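Local coordinates for pseudouridylate synthase RPUSD4, mitochondrial (PDB 5UBA), which isomerises uridine to pseudouridine in mitochondrial RNAs, including the 16S ribosomal RNA, a change needed to assemble a functional mitochondrial ribosome, at residues E85-V89 with P249-R255. Sequence-based numbering, arbitrary orientation.
Sequences ETTGV and PLHLHAR
Thr87 and Ala254 meet in a short parallel ladder that illustrates how pieces of chain far apart in sequence join in one sheet. Thr87 brackets His253: its N donates to Leu252 O (3.3 Å), and its O accepts from Ala254 N at 2.7 Å. Val89 N then reaches Ala254 O (3.0 Å) beyond Gly88, where the chain turns a corner and a CB would collide with that same carbonyl. Where the ladder gives out, a water bridges Glu85 O, Leu250 O and Leu252 N.

Among side-chain bonds, Thr87 OG1 lies at the ring edge of His253, 2.8 Å from ND1; chi1 of 57° sets the hydroxyl between backbone N and carbonyl carbon, directed at ND1 on the imidazole edge, whose NE2 is held by Cys273 O. Glu85 crosses Leu250 at about a right angle, OE2 probably accepting from its N, though the placing of that oxygen is less certain. An alanine at Glu85 would probably leave this amide relying on Tyr43 OH and uncover Leu250 CB.

Van der Waals contact is lighter: the methyl Leu252 CD2 lies 3.7 Å from the hydroxyl Thr86 OG1, beside Asp83, the probable catalytic aspartate of this RluA-type domain. Tyr115 of strand 112-120 covers Thr86, Leu252 and Ala254, while helix 277-285 brings Phe279 against His253.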
loop_
_atom_site.group_PDB
_atom_site.type_symbol
_atom_site.label_atom_id
_atom_site.label_comp_id
_atom_site.label_asym_id
_atom_site.label_seq_id
_atom_site.Cartn_x
_atom_site.Cartn_y
_atom_site.Cartn_z
ATOM N N GLU A 85 -6.504 -3.243 1.855
ATOM C CA GLU A 85 -6.860 -1.840 1.678
ATOM C C GLU A 85 -5.893 -1.044 0.812
ATOM O O GLU A 85 -6.057 0.159 0.668
ATOM C CB GLU A 85 -7.006 -1.134 3.029
ATOM C CG GLU A 85 -8.307 -1.403 3.768
ATOM C CD GLU A 85 -8.516 -0.334 4.840
ATOM O OE1 GLU A 85 -7.830 -0.376 5.861
ATOM O OE2 GLU A 85 -9.326 0.589 4.622
ATOM N N THR A 86 -4.914 -1.709 0.215
ATOM C CA THR A 86 -4.071 -1.098 -0.795
ATOM C C THR A 86 -4.662 -1.284 -2.173
ATOM O O THR A 86 -5.228 -2.325 -2.464
ATOM C CB THR A 86 -2.665 -1.697 -0.704
ATOM O OG1 THR A 86 -2.186 -1.452 0.635
ATOM C CG2 THR A 86 -1.686 -1.100 -1.763
ATOM N N THR A 87 -4.524 -0.271 -3.013
ATOM C CA THR A 87 -4.934 -0.328 -4.391
ATOM C C THR A 87 -3.716 -0.366 -5.307
ATOM O O THR A 87 -2.606 -0.066 -4.875
ATOM C CB THR A 87 -5.791 0.892 -4.741
ATOM O OG1 THR A 87 -5.053 2.080 -4.472
ATOM C CG2 THR A 87 -7.092 0.923 -3.938
ATOM N N GLY A 88 -3.920 -0.752 -6.570
ATOM C CA GLY A 88 -2.980 -0.447 -7.612
ATOM C C GLY A 88 -2.173 -1.611 -8.143
ATOM O O GLY A 88 -2.667 -2.722 -8.248
ATOM N N VAL A 89 -0.913 -1.329 -8.497
ATOM C CA VAL A 89 -0.162 -2.219 -9.397
ATOM C C VAL A 89 0.091 -3.589 -8.783
ATOM O O VAL A 89 0.668 -3.722 -7.704
ATOM C CB VAL A 89 1.217 -1.617 -9.789
ATOM C CG1 VAL A 89 1.944 -2.577 -10.739
ATOM C CG2 VAL A 89 1.081 -0.277 -10.477
ATOM N N PRO A 249 -12.018 5.357 3.877
ATOM C CA PRO A 249 -11.080 4.276 3.537
ATOM C C PRO A 249 -9.628 4.682 3.724
ATOM O O PRO A 249 -9.288 5.864 3.670
ATOM C CB PRO A 249 -11.325 4.038 2.064
ATOM C CG PRO A 249 -11.739 5.371 1.559
ATOM C CD PRO A 249 -12.595 5.941 2.657
ATOM N N LEU A 250 -8.769 3.697 3.910
ATOM C CA LEU A 250 -7.324 3.960 3.812
ATOM C C LEU A 250 -6.981 4.540 2.441
ATOM O O LEU A 250 -7.583 4.171 1.437
ATOM C CB LEU A 250 -6.552 2.671 4.020
ATOM C CG LEU A 250 -5.054 2.822 4.273
ATOM C CD1 LEU A 250 -4.749 3.413 5.651
ATOM C CD2 LEU A 250 -4.414 1.456 4.114
ATOM N N HIS A 251 -6.030 5.483 2.411
ATOM C CA HIS A 251 -5.544 6.129 1.194
ATOM C C HIS A 251 -4.091 5.722 0.969
ATOM O O HIS A 251 -3.163 6.510 1.178
ATOM C CB HIS A 251 -5.675 7.654 1.268
ATOM C CG HIS A 251 -7.088 8.142 1.168
ATOM N ND1 HIS A 251 -8.057 7.812 2.088
ATOM C CD2 HIS A 251 -7.669 8.958 0.271
ATOM C CE1 HIS A 251 -9.194 8.406 1.738
ATOM N NE2 HIS A 251 -8.989 9.083 0.629
ATOM N N LEU A 252 -3.904 4.498 0.493
ATOM C CA LEU A 252 -2.568 3.934 0.202
ATOM C C LEU A 252 -2.601 3.198 -1.129
ATOM O O LEU A 252 -3.266 2.168 -1.242
ATOM C CB LEU A 252 -2.108 3.023 1.325
ATOM C CG LEU A 252 -0.743 2.337 1.139
ATOM C CD1 LEU A 252 0.371 3.373 1.019
ATOM C CD2 LEU A 252 -0.443 1.400 2.290
ATOM N N HIS A 253 -1.912 3.749 -2.117
ATOM C CA HIS A 253 -1.939 3.288 -3.500
ATOM C C HIS A 253 -0.545 2.832 -3.962
ATOM O O HIS A 253 0.431 3.588 -3.840
ATOM C CB HIS A 253 -2.410 4.436 -4.376
ATOM C CG HIS A 253 -2.465 4.117 -5.835
ATOM N ND1 HIS A 253 -3.325 3.168 -6.373
ATOM C CD2 HIS A 253 -1.780 4.643 -6.873
ATOM C CE1 HIS A 253 -3.174 3.157 -7.683
ATOM N NE2 HIS A 253 -2.240 4.029 -8.018
ATOM N N ALA A 254 -0.492 1.617 -4.521
ATOM C CA ALA A 254 0.724 1.114 -5.165
ATOM C C ALA A 254 0.765 1.750 -6.555
ATOM O O ALA A 254 0.090 1.322 -7.505
ATOM C CB ALA A 254 0.696 -0.409 -5.231
ATOM N N ARG A 255 1.511 2.850 -6.624
ATOM C CA ARG A 255 1.566 3.713 -7.785
ATOM C C ARG A 255 2.441 3.195 -8.902
ATOM O O ARG A 255 2.116 3.350 -10.082
ATOM C CB ARG A 255 2.069 5.095 -7.340
ATOM C CG ARG A 255 2.314 6.081 -8.453
ATOM C CD ARG A 255 1.038 6.472 -9.125
ATOM N NE ARG A 255 1.262 7.607 -9.998
ATOM C CZ ARG A 255 0.310 8.195 -10.708
ATOM N NH1 ARG A 255 -0.948 7.759 -10.661
ATOM N NH2 ARG A 255 0.626 9.252 -11.466
HETATM O O HOH W 1 -6.133 2.699 -0.220
#